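Local coordinates for protein Uly1 (Catenovulum maritimum, PDB 7DRQ) that probably acts as a calcium-binding ulvan lyase of polysaccharide lyase family 24, cleaving the algal polysaccharide ulvan, at residues K57-Y65 / M75-T83; L402-I411 / E422-F431. One frame throughout, in Å; residues are numbered along the deposited sequence.

The N-terminal strand 3-15 joins a sheet with three strands from the end of the chain, a ring closure of the kind used by beta-propellers. Contact 1 follows, closing the hairpin of strands 59-65 and 73-80 in the middle of the next four-stranded antiparallel sheet. The chain then lays down further sheets before contact 2 closes the hairpin of 408-415 and 418-425, again the central pair of its sheet. The two loops come in series and neither nest nor cross; the centres of contacts 1 and 2 lie about 27 Å apart. The antiparallel sheet built from both chain ends relates them: M62 and W64 touch strand 3-15, while Y403 touches strand 444-452.

Contact 1: residues K57-Y65 / M75-T83; sequences KNYVFMTWY and MLTRYNTLT
M75, a selenomethionine, lies over the indole of W64, with CG 3.6 Å from the centroid of the six-membered ring and only 2° off its normal. Its SE stays above the same ring, 5.0 Å from that centroid, a distant Met-aromatic contact. Methionine's long, flexible chain, here with selenium for sulfur, can bend to follow the broad ring. Further along this face, M62 CE meets Y79 CB at 3.9 Å, and V60 CG2 touches the edge of the Y79 ring. The other face carries F61, with R78 CG over its ring at 4.0 Å from the centroid, while Y59 CE1 lies over one face of the R78 guanidinium, the two planes 26° apart. Arginine serves here because its methylenes cover rings while NH1 and NH2 reach A158 and D162.

W64 CG sits between its backbone N and carbonyl carbon (chi1 49°), which swings the indole across to the partner strand; NE1 donates in the ring plane to T77 OG1 at 2.9 Å. That hydroxyl also bonds T88. Were the indole replaced by an alanine here, M75 would probably lose the ring it covers, and T77 OG1 the indole donor.

Backbone bonds pair V60 with Y79 (V60 N to Y79 O, 2.8 Å), M62 with T77 and W64 with M75. At the polar end, N58 ND2 bonds N80 OD1 at 3.0 Å from above the carbonyl plane. L82 N reaches the same oxygen at 2.8 Å from the opposite face, forming an Asx turn, and T81 N bonds N58 O. Antiparallel pairing thus joins an apolar centre, its indole N-H satisfied, to an amide-held turn where the strand ends.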
loop_
_atom_site.group_PDB
_atom_site.type_symbol
_atom_site.label_atom_id
_atom_site.label_comp_id
_atom_site.label_asym_id
_atom_site.label_seq_id
_atom_site.Cartn_x
_atom_site.Cartn_y
_atom_site.Cartn_z
ATOM N N LYS A 57 12.038 3.151 -16.428
ATOM C CA LYS A 57 13.193 3.662 -17.160
ATOM C C LYS A 57 13.827 4.813 -16.380
ATOM O O LYS A 57 14.221 4.634 -15.220
ATOM C CB LYS A 57 12.785 4.091 -18.575
ATOM C CG LYS A 57 12.271 2.931 -19.423
ATOM C CD LYS A 57 12.023 3.343 -20.864
ATOM C CE LYS A 57 11.880 2.121 -21.765
ATOM N NZ LYS A 57 12.872 1.061 -21.418
ATOM N N ASN A 58 13.896 6.000 -16.981
ATOM C CA ASN A 58 14.525 7.155 -16.347
ATOM C C ASN A 58 13.527 8.101 -15.683
ATOM O O ASN A 58 13.841 9.279 -15.471
ATOM C CB ASN A 58 15.372 7.922 -17.368
ATOM C CG ASN A 58 14.582 8.326 -18.599
ATOM O OD1 ASN A 58 14.248 7.491 -19.435
ATOM N ND2 ASN A 58 14.279 9.620 -18.717
ATOM N N TYR A 59 12.363 7.611 -15.287
ATOM C CA TYR A 59 11.326 8.470 -14.731
ATOM C C TYR A 59 10.909 7.956 -13.366
ATOM O O TYR A 59 10.665 6.756 -13.200
ATOM C CB TYR A 59 10.111 8.526 -15.655
ATOM C CG TYR A 59 10.420 8.980 -17.056
ATOM C CD1 TYR A 59 10.635 10.321 -17.345
ATOM C CD2 TYR A 59 10.479 8.060 -18.101
ATOM C CE1 TYR A 59 10.908 10.736 -18.656
ATOM C CE2 TYR A 59 10.748 8.457 -19.394
ATOM C CZ TYR A 59 10.962 9.788 -19.668
ATOM O OH TYR A 59 11.228 10.168 -20.966
ATOM N N VAL A 60 10.821 8.859 -12.394
ATOM C CA VAL A 60 10.261 8.543 -11.085
ATOM C C VAL A 60 8.902 9.216 -10.996
ATOM O O VAL A 60 8.815 10.450 -11.045
ATOM C CB VAL A 60 11.173 9.019 -9.941
ATOM C CG1 VAL A 60 10.625 8.520 -8.606
ATOM C CG2 VAL A 60 12.587 8.515 -10.158
ATOM N N PHE A 61 7.846 8.418 -10.852
ATOM C CA PHE A 61 6.490 8.929 -10.732
ATOM C C PHE A 61 6.086 8.943 -9.263
ATOM O O PHE A 61 6.235 7.932 -8.569
ATOM C CB PHE A 61 5.521 8.066 -11.542
ATOM C CG PHE A 61 5.735 8.158 -13.030
ATOM C CD1 PHE A 61 6.671 7.350 -13.660
ATOM C CD2 PHE A 61 5.002 9.054 -13.796
ATOM C CE1 PHE A 61 6.869 7.432 -15.022
ATOM C CE2 PHE A 61 5.193 9.135 -15.165
ATOM C CZ PHE A 61 6.130 8.326 -15.777
HETATM N N MSE A 62 5.608 10.094 -8.786
HETATM C CA MSE A 62 5.216 10.246 -7.386
HETATM C C MSE A 62 3.878 10.957 -7.266
HETATM O O MSE A 62 3.655 11.980 -7.910
HETATM C CB MSE A 62 6.288 11.013 -6.614
HETATM C CG MSE A 62 7.610 10.286 -6.560
HETATM SE SE MSE A 62 8.997 11.500 -5.858
HETATM C CE MSE A 62 9.530 12.402 -7.492
ATOM N N THR A 63 2.990 10.416 -6.437
ATOM C CA THR A 63 1.684 11.012 -6.210
ATOM C C THR A 63 1.640 11.673 -4.839
ATOM O O THR A 63 2.405 11.337 -3.936
ATOM C CB THR A 63 0.566 9.973 -6.300
ATOM O OG1 THR A 63 0.689 9.044 -5.218
ATOM C CG2 THR A 63 0.622 9.220 -7.637
ATOM N N TRP A 64 0.705 12.606 -4.694
ATOM C CA TRP A 64 0.484 13.329 -3.450
ATOM C C TRP A 64 -0.775 14.165 -3.608
ATOM O O TRP A 64 -1.143 14.542 -4.723
ATOM C CB TRP A 64 1.690 14.220 -3.086
ATOM C CG TRP A 64 2.217 15.110 -4.208
ATOM C CD1 TRP A 64 2.903 14.710 -5.325
ATOM C CD2 TRP A 64 2.136 16.537 -4.286
ATOM N NE1 TRP A 64 3.245 15.803 -6.093
ATOM C CE2 TRP A 64 2.781 16.933 -5.483
ATOM C CE3 TRP A 64 1.576 17.524 -3.468
ATOM C CZ2 TRP A 64 2.866 18.261 -5.878
ATOM C CZ3 TRP A 64 1.674 18.846 -3.860
ATOM C CH2 TRP A 64 2.316 19.206 -5.050
ATOM N N TYR A 65 -1.440 14.427 -2.489
ATOM C CA TYR A 65 -2.439 15.486 -2.415
ATOM C C TYR A 65 -1.746 16.795 -2.066
ATOM O O TYR A 65 -0.811 16.811 -1.259
ATOM C CB TYR A 65 -3.481 15.180 -1.340
ATOM C CG TYR A 65 -4.380 14.016 -1.639
ATOM C CD1 TYR A 65 -5.470 14.157 -2.497
ATOM C CD2 TYR A 65 -4.155 12.776 -1.046
ATOM C CE1 TYR A 65 -6.302 13.088 -2.763
ATOM C CE2 TYR A 65 -4.982 11.706 -1.312
ATOM C CZ TYR A 65 -6.052 11.871 -2.161
ATOM O OH TYR A 65 -6.860 10.792 -2.401
HETATM N N MSE A 75 -2.291 15.112 -7.185
HETATM C CA MSE A 75 -1.136 15.522 -8.000
HETATM C C MSE A 75 -0.311 14.337 -8.458
HETATM O O MSE A 75 -0.192 13.346 -7.746
HETATM C CB MSE A 75 -0.209 16.470 -7.230
HETATM C CG MSE A 75 -0.902 17.510 -6.370
HETATM SE SE MSE A 75 -1.812 18.859 -7.434
HETATM C CE MSE A 75 -0.311 19.625 -8.435
ATOM N N LEU A 76 0.296 14.463 -9.643
ATOM C CA LEU A 76 1.213 13.464 -10.170
ATOM C C LEU A 76 2.471 14.173 -10.646
ATOM O O LEU A 76 2.401 15.030 -11.530
ATOM C CB LEU A 76 0.565 12.667 -11.312
ATOM C CG LEU A 76 1.550 11.749 -12.053
ATOM C CD1 LEU A 76 2.115 10.695 -11.098
ATOM C CD2 LEU A 76 0.897 11.096 -13.279
ATOM N N THR A 77 3.610 13.837 -10.043
ATOM C CA THR A 77 4.900 14.439 -10.375
ATOM C C THR A 77 5.781 13.398 -11.047
ATOM O O THR A 77 5.808 12.233 -10.634
ATOM C CB THR A 77 5.608 14.965 -9.120
ATOM O OG1 THR A 77 4.816 15.985 -8.506
ATOM C CG2 THR A 77 6.984 15.555 -9.482
ATOM N N ARG A 78 6.493 13.809 -12.090
ATOM C CA ARG A 78 7.435 12.930 -12.764
ATOM C C ARG A 78 8.803 13.585 -12.729
ATOM O O ARG A 78 8.970 14.689 -13.250
ATOM C CB ARG A 78 7.007 12.656 -14.208
ATOM C CG ARG A 78 7.905 11.639 -14.912
ATOM C CD ARG A 78 7.544 11.509 -16.391
ATOM N NE ARG A 78 7.903 12.724 -17.126
ATOM C CZ ARG A 78 7.698 12.907 -18.426
ATOM N NH1 ARG A 78 7.141 11.942 -19.168
ATOM N NH2 ARG A 78 8.051 14.058 -18.998
ATOM N N TYR A 79 9.764 12.911 -12.103
ATOM C CA TYR A 79 11.155 13.350 -12.054
ATOM C C TYR A 79 11.963 12.569 -13.084
ATOM O O TYR A 79 11.881 11.337 -13.145
ATOM C CB TYR A 79 11.731 13.148 -10.647
ATOM C CG TYR A 79 13.230 13.297 -10.582
ATOM C CD1 TYR A 79 13.817 14.555 -10.579
ATOM C CD2 TYR A 79 14.061 12.186 -10.539
ATOM C CE1 TYR A 79 15.193 14.705 -10.532
ATOM C CE2 TYR A 79 15.457 12.331 -10.486
ATOM C CZ TYR A 79 16.007 13.595 -10.486
ATOM O OH TYR A 79 17.388 13.737 -10.442
ATOM N N ASN A 80 12.749 13.285 -13.890
ATOM C CA ASN A 80 13.572 12.668 -14.922
ATOM C C ASN A 80 14.979 12.525 -14.355
ATOM O O ASN A 80 15.655 13.527 -14.104
ATOM C CB ASN A 80 13.560 13.504 -16.206
ATOM C CG ASN A 80 14.256 12.808 -17.371
ATOM O OD1 ASN A 80 15.197 12.034 -17.183
ATOM N ND2 ASN A 80 13.804 13.098 -18.585
ATOM N N THR A 81 15.408 11.280 -14.135
ATOM C CA THR A 81 16.719 11.033 -13.546
ATOM C C THR A 81 17.856 11.442 -14.475
ATOM O O THR A 81 18.990 11.600 -14.008
ATOM C CB THR A 81 16.880 9.555 -13.193
ATOM O OG1 THR A 81 16.828 8.760 -14.391
ATOM C CG2 THR A 81 15.770 9.102 -12.233
ATOM N N LEU A 82 17.585 11.583 -15.773
ATOM C CA LEU A 82 18.630 11.962 -16.723
ATOM C C LEU A 82 18.841 13.466 -16.792
ATOM O O LEU A 82 19.967 13.922 -17.024
ATOM C CB LEU A 82 18.290 11.440 -18.117
ATOM C CG LEU A 82 18.146 9.928 -18.256
ATOM C CD1 LEU A 82 17.658 9.576 -19.655
ATOM C CD2 LEU A 82 19.446 9.211 -17.909
ATOM N N THR A 83 17.784 14.253 -16.612
ATOM C CA THR A 83 17.891 15.701 -16.694
ATOM C C THR A 83 17.859 16.386 -15.338
ATOM O O THR A 83 18.244 17.556 -15.247
ATOM C CB THR A 83 16.762 16.262 -17.561
ATOM O OG1 THR A 83 15.505 15.992 -16.920
ATOM C CG2 THR A 83 16.770 15.601 -18.937
HETATM O O HOH W 1 14.446 11.942 -21.082
#

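Contact 2: residues L402-I411 / E422-F431; sequences LYTAGENIYI and EQAKGGTNDF
Apolar contacts gather round F431, whose ring is sandwiched between I411 and A424. The methyl I411 CD1 sits over one face, 3.9 Å from the ring centroid, in a CH-pi contact; A424 CB, small enough to fit beneath, lies over the centre of the opposite face. I409 adds its CD1, 3.6 Å from F431 CZ. With CG1 between the backbone N and carbonyl carbon (chi1 58°), the I409 chain extends across to the ring, and branched aliphatics suit a strand that must present methyls to an aromatic. H360 and H380, from strands 359-369 and 372-383 of the preceding sheet, adjoin this cluster.

Backbone bonds pair I409 with A424 and I411 with E422 in both directions, and one more reaches past the strand, from G426 N to E407 O at 2.9 Å. A CB on G426 would lie 3.1 Å from that same oxygen, so glycine fits well.

Among the polar side chains, the amides of N408 and Q423 stack with planes 16° apart, N408 ND2 lying 3.8 Å from Q423 CD. The Q423 amide stands nearly perpendicular (87°) to the Y410 ring, and its OE1 accepts from a water at 2.8 Å. Beside the turns, K425 NZ forms a salt bridge with E407 OE1 at 3.3 Å, a weak bond; at the other end of the pairing E422 is bridged to R433.

The chemistry therefore sets the F431 cluster of I409, I411 and A424 against the Y410-Q423 pair, where Q423 also takes a water. E422 leads away from the cluster, and the loosely held E407-K425 pair between the two neighbouring turns probably contributes little rigidity.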
loop_
_atom_site.group_PDB
_atom_site.type_symbol
_atom_site.label_atom_id
_atom_site.label_comp_id
_atom_site.label_asym_id
_atom_site.label_seq_id
_atom_site.Cartn_x
_atom_site.Cartn_y
_atom_site.Cartn_z
ATOM N N LEU A 402 9.978 -5.027 5.334
ATOM C CA LEU A 402 11.165 -5.692 4.809
ATOM C C LEU A 402 11.257 -5.454 3.310
ATOM O O LEU A 402 10.240 -5.428 2.610
ATOM C CB LEU A 402 11.149 -7.206 5.072
ATOM C CG LEU A 402 11.771 -7.850 6.307
ATOM C CD1 LEU A 402 11.855 -9.365 6.064
ATOM C CD2 LEU A 402 13.142 -7.262 6.649
ATOM N N TYR A 403 12.482 -5.301 2.816
ATOM C CA TYR A 403 12.753 -5.090 1.406
ATOM C C TYR A 403 13.814 -6.085 0.943
ATOM O O TYR A 403 14.468 -6.752 1.753
ATOM C CB TYR A 403 13.210 -3.642 1.165
ATOM C CG TYR A 403 12.250 -2.659 1.776
ATOM C CD1 TYR A 403 11.083 -2.304 1.109
ATOM C CD2 TYR A 403 12.483 -2.109 3.034
ATOM C CE1 TYR A 403 10.190 -1.419 1.663
ATOM C CE2 TYR A 403 11.590 -1.217 3.594
ATOM C CZ TYR A 403 10.444 -0.881 2.904
ATOM O OH TYR A 403 9.549 0.015 3.445
ATOM N N THR A 404 14.002 -6.180 -0.375
ATOM C CA THR A 404 15.009 -7.105 -0.874
ATOM C C THR A 404 15.623 -6.586 -2.163
ATOM O O THR A 404 14.973 -5.897 -2.957
ATOM C CB THR A 404 14.439 -8.524 -1.086
ATOM O OG1 THR A 404 15.520 -9.450 -1.268
ATOM C CG2 THR A 404 13.489 -8.592 -2.307
ATOM N N ALA A 405 16.900 -6.908 -2.341
ATOM C CA ALA A 405 17.612 -6.641 -3.579
ATOM C C ALA A 405 18.836 -7.534 -3.585
ATOM O O ALA A 405 19.463 -7.734 -2.541
ATOM C CB ALA A 405 18.017 -5.163 -3.722
ATOM N N GLY A 406 19.154 -8.086 -4.752
ATOM C CA GLY A 406 20.268 -9.013 -4.824
ATOM C C GLY A 406 20.074 -10.154 -3.854
ATOM O O GLY A 406 18.957 -10.640 -3.649
ATOM N N GLU A 407 21.160 -10.572 -3.208
ATOM C CA GLU A 407 21.047 -11.678 -2.268
ATOM C C GLU A 407 20.570 -11.250 -0.886
ATOM O O GLU A 407 20.523 -12.095 0.018
ATOM C CB GLU A 407 22.396 -12.391 -2.141
ATOM C CG GLU A 407 23.477 -11.560 -1.485
ATOM C CD GLU A 407 24.709 -12.383 -1.133
ATOM O OE1 GLU A 407 24.722 -13.600 -1.401
ATOM O OE2 GLU A 407 25.660 -11.816 -0.571
ATOM N N ASN A 408 20.211 -9.981 -0.687
ATOM C CA ASN A 408 20.004 -9.440 0.649
ATOM C C ASN A 408 18.546 -9.097 0.929
ATOM O O ASN A 408 17.730 -8.922 0.022
ATOM C CB ASN A 408 20.846 -8.175 0.859
ATOM C CG ASN A 408 22.322 -8.448 0.739
ATOM O OD1 ASN A 408 22.835 -9.390 1.340
ATOM N ND2 ASN A 408 23.010 -7.640 -0.053
ATOM N N ILE A 409 18.240 -8.984 2.222
ATOM C CA ILE A 409 17.040 -8.301 2.681
ATOM C C ILE A 409 17.472 -7.058 3.448
ATOM O O ILE A 409 18.604 -6.956 3.931
ATOM C CB ILE A 409 16.132 -9.194 3.559
ATOM C CG1 ILE A 409 16.907 -9.709 4.779
ATOM C CG2 ILE A 409 15.537 -10.331 2.725
ATOM C CD1 ILE A 409 16.028 -10.522 5.773
ATOM N N TYR A 410 16.553 -6.103 3.562
ATOM C CA TYR A 410 16.875 -4.804 4.133
ATOM C C TYR A 410 15.777 -4.329 5.066
ATOM O O TYR A 410 14.591 -4.527 4.795
ATOM C CB TYR A 410 17.069 -3.735 3.055
ATOM C CG TYR A 410 18.162 -4.038 2.083
ATOM C CD1 TYR A 410 19.468 -3.622 2.329
ATOM C CD2 TYR A 410 17.897 -4.726 0.905
ATOM C CE1 TYR A 410 20.479 -3.886 1.428
ATOM C CE2 TYR A 410 18.907 -5.003 0.005
ATOM C CZ TYR A 410 20.191 -4.577 0.270
ATOM O OH TYR A 410 21.199 -4.850 -0.623
ATOM N N ILE A 411 16.200 -3.692 6.167
ATOM C CA ILE A 411 15.361 -2.815 6.967
ATOM C C ILE A 411 15.761 -1.391 6.614
ATOM O O ILE A 411 16.953 -1.070 6.593
ATOM C CB ILE A 411 15.542 -3.080 8.471
ATOM C CG1 ILE A 411 15.020 -4.467 8.851
ATOM C CG2 ILE A 411 14.853 -1.997 9.303
ATOM C CD1 ILE A 411 15.617 -4.981 10.153
ATOM N N GLU A 422 19.705 -1.192 7.138
ATOM C CA GLU A 422 20.295 -2.386 7.726
ATOM C C GLU A 422 20.146 -3.519 6.731
ATOM O O GLU A 422 19.130 -3.607 6.038
ATOM C CB GLU A 422 19.614 -2.752 9.038
ATOM C CG GLU A 422 19.521 -1.573 9.982
ATOM C CD GLU A 422 20.306 -1.773 11.246
ATOM O OE1 GLU A 422 20.315 -0.834 12.072
ATOM O OE2 GLU A 422 20.905 -2.866 11.421
ATOM N N GLN A 423 21.154 -4.377 6.643
ATOM C CA GLN A 423 21.160 -5.393 5.598
ATOM C C GLN A 423 21.524 -6.741 6.191
ATOM O O GLN A 423 22.359 -6.824 7.093
ATOM C CB GLN A 423 22.141 -4.989 4.483
ATOM C CG GLN A 423 22.885 -6.100 3.801
ATOM C CD GLN A 423 24.001 -5.555 2.918
ATOM O OE1 GLN A 423 23.886 -4.458 2.365
ATOM N NE2 GLN A 423 25.088 -6.305 2.800
ATOM N N ALA A 424 20.875 -7.790 5.694
ATOM C CA ALA A 424 21.166 -9.163 6.092
ATOM C C ALA A 424 21.163 -10.035 4.849
ATOM O O ALA A 424 20.394 -9.795 3.917
ATOM C CB ALA A 424 20.136 -9.705 7.098
ATOM N N LYS A 425 22.035 -11.042 4.831
ATOM C CA LYS A 425 21.968 -12.032 3.763
ATOM C C LYS A 425 20.637 -12.758 3.843
ATOM O O LYS A 425 20.191 -13.121 4.933
ATOM C CB LYS A 425 23.121 -13.031 3.875
ATOM C CG LYS A 425 23.041 -14.181 2.859
ATOM C CD LYS A 425 24.422 -14.718 2.490
ATOM C CE LYS A 425 24.355 -15.693 1.318
ATOM N NZ LYS A 425 23.067 -15.608 0.569
ATOM N N GLY A 426 19.992 -12.954 2.693
ATOM C CA GLY A 426 18.722 -13.661 2.684
ATOM C C GLY A 426 18.876 -15.025 3.319
ATOM O O GLY A 426 19.952 -15.632 3.216
ATOM N N GLY A 427 17.824 -15.520 3.968
ATOM C CA GLY A 427 17.900 -16.784 4.663
ATOM C C GLY A 427 18.527 -16.708 6.034
ATOM O O GLY A 427 18.714 -17.754 6.668
ATOM N N THR A 428 18.848 -15.504 6.515
ATOM C CA THR A 428 19.481 -15.308 7.811
ATOM C C THR A 428 18.759 -14.214 8.584
ATOM O O THR A 428 17.899 -13.505 8.057
ATOM C CB THR A 428 20.967 -14.928 7.684
ATOM O OG1 THR A 428 21.082 -13.529 7.361
ATOM C CG2 THR A 428 21.669 -15.777 6.612
ATOM N N ASN A 429 19.145 -14.075 9.853
ATOM C CA ASN A 429 18.683 -12.993 10.717
ATOM C C ASN A 429 19.849 -12.107 11.162
ATOM O O ASN A 429 19.807 -11.502 12.238
ATOM C CB ASN A 429 17.942 -13.568 11.928
ATOM C CG ASN A 429 17.269 -12.501 12.783
ATOM O OD1 ASN A 429 16.661 -11.546 12.277
ATOM N ND2 ASN A 429 17.394 -12.655 14.095
ATOM N N ASP A 430 20.887 -11.991 10.336
ATOM C CA ASP A 430 22.132 -11.333 10.760
ATOM C C ASP A 430 22.240 -9.971 10.077
ATOM O O ASP A 430 22.871 -9.825 9.026
ATOM C CB ASP A 430 23.328 -12.211 10.452
ATOM C CG ASP A 430 23.330 -13.491 11.267
ATOM O OD1 ASP A 430 23.007 -13.434 12.476
ATOM O OD2 ASP A 430 23.652 -14.551 10.690
ATOM N N PHE A 431 21.637 -8.968 10.699
ATOM C CA PHE A 431 21.630 -7.625 10.151
ATOM C C PHE A 431 22.832 -6.832 10.633
ATOM O O PHE A 431 23.305 -7.002 11.760
ATOM C CB PHE A 431 20.345 -6.890 10.540
ATOM C CG PHE A 431 19.130 -7.405 9.832
ATOM C CD1 PHE A 431 18.436 -8.493 10.337
ATOM C CD2 PHE A 431 18.701 -6.818 8.649
ATOM C CE1 PHE A 431 17.306 -8.993 9.670
ATOM C CE2 PHE A 431 17.573 -7.301 7.978
ATOM C CZ PHE A 431 16.880 -8.388 8.497
HETATM O O HOH W 2 23.392 -3.845 -0.368
#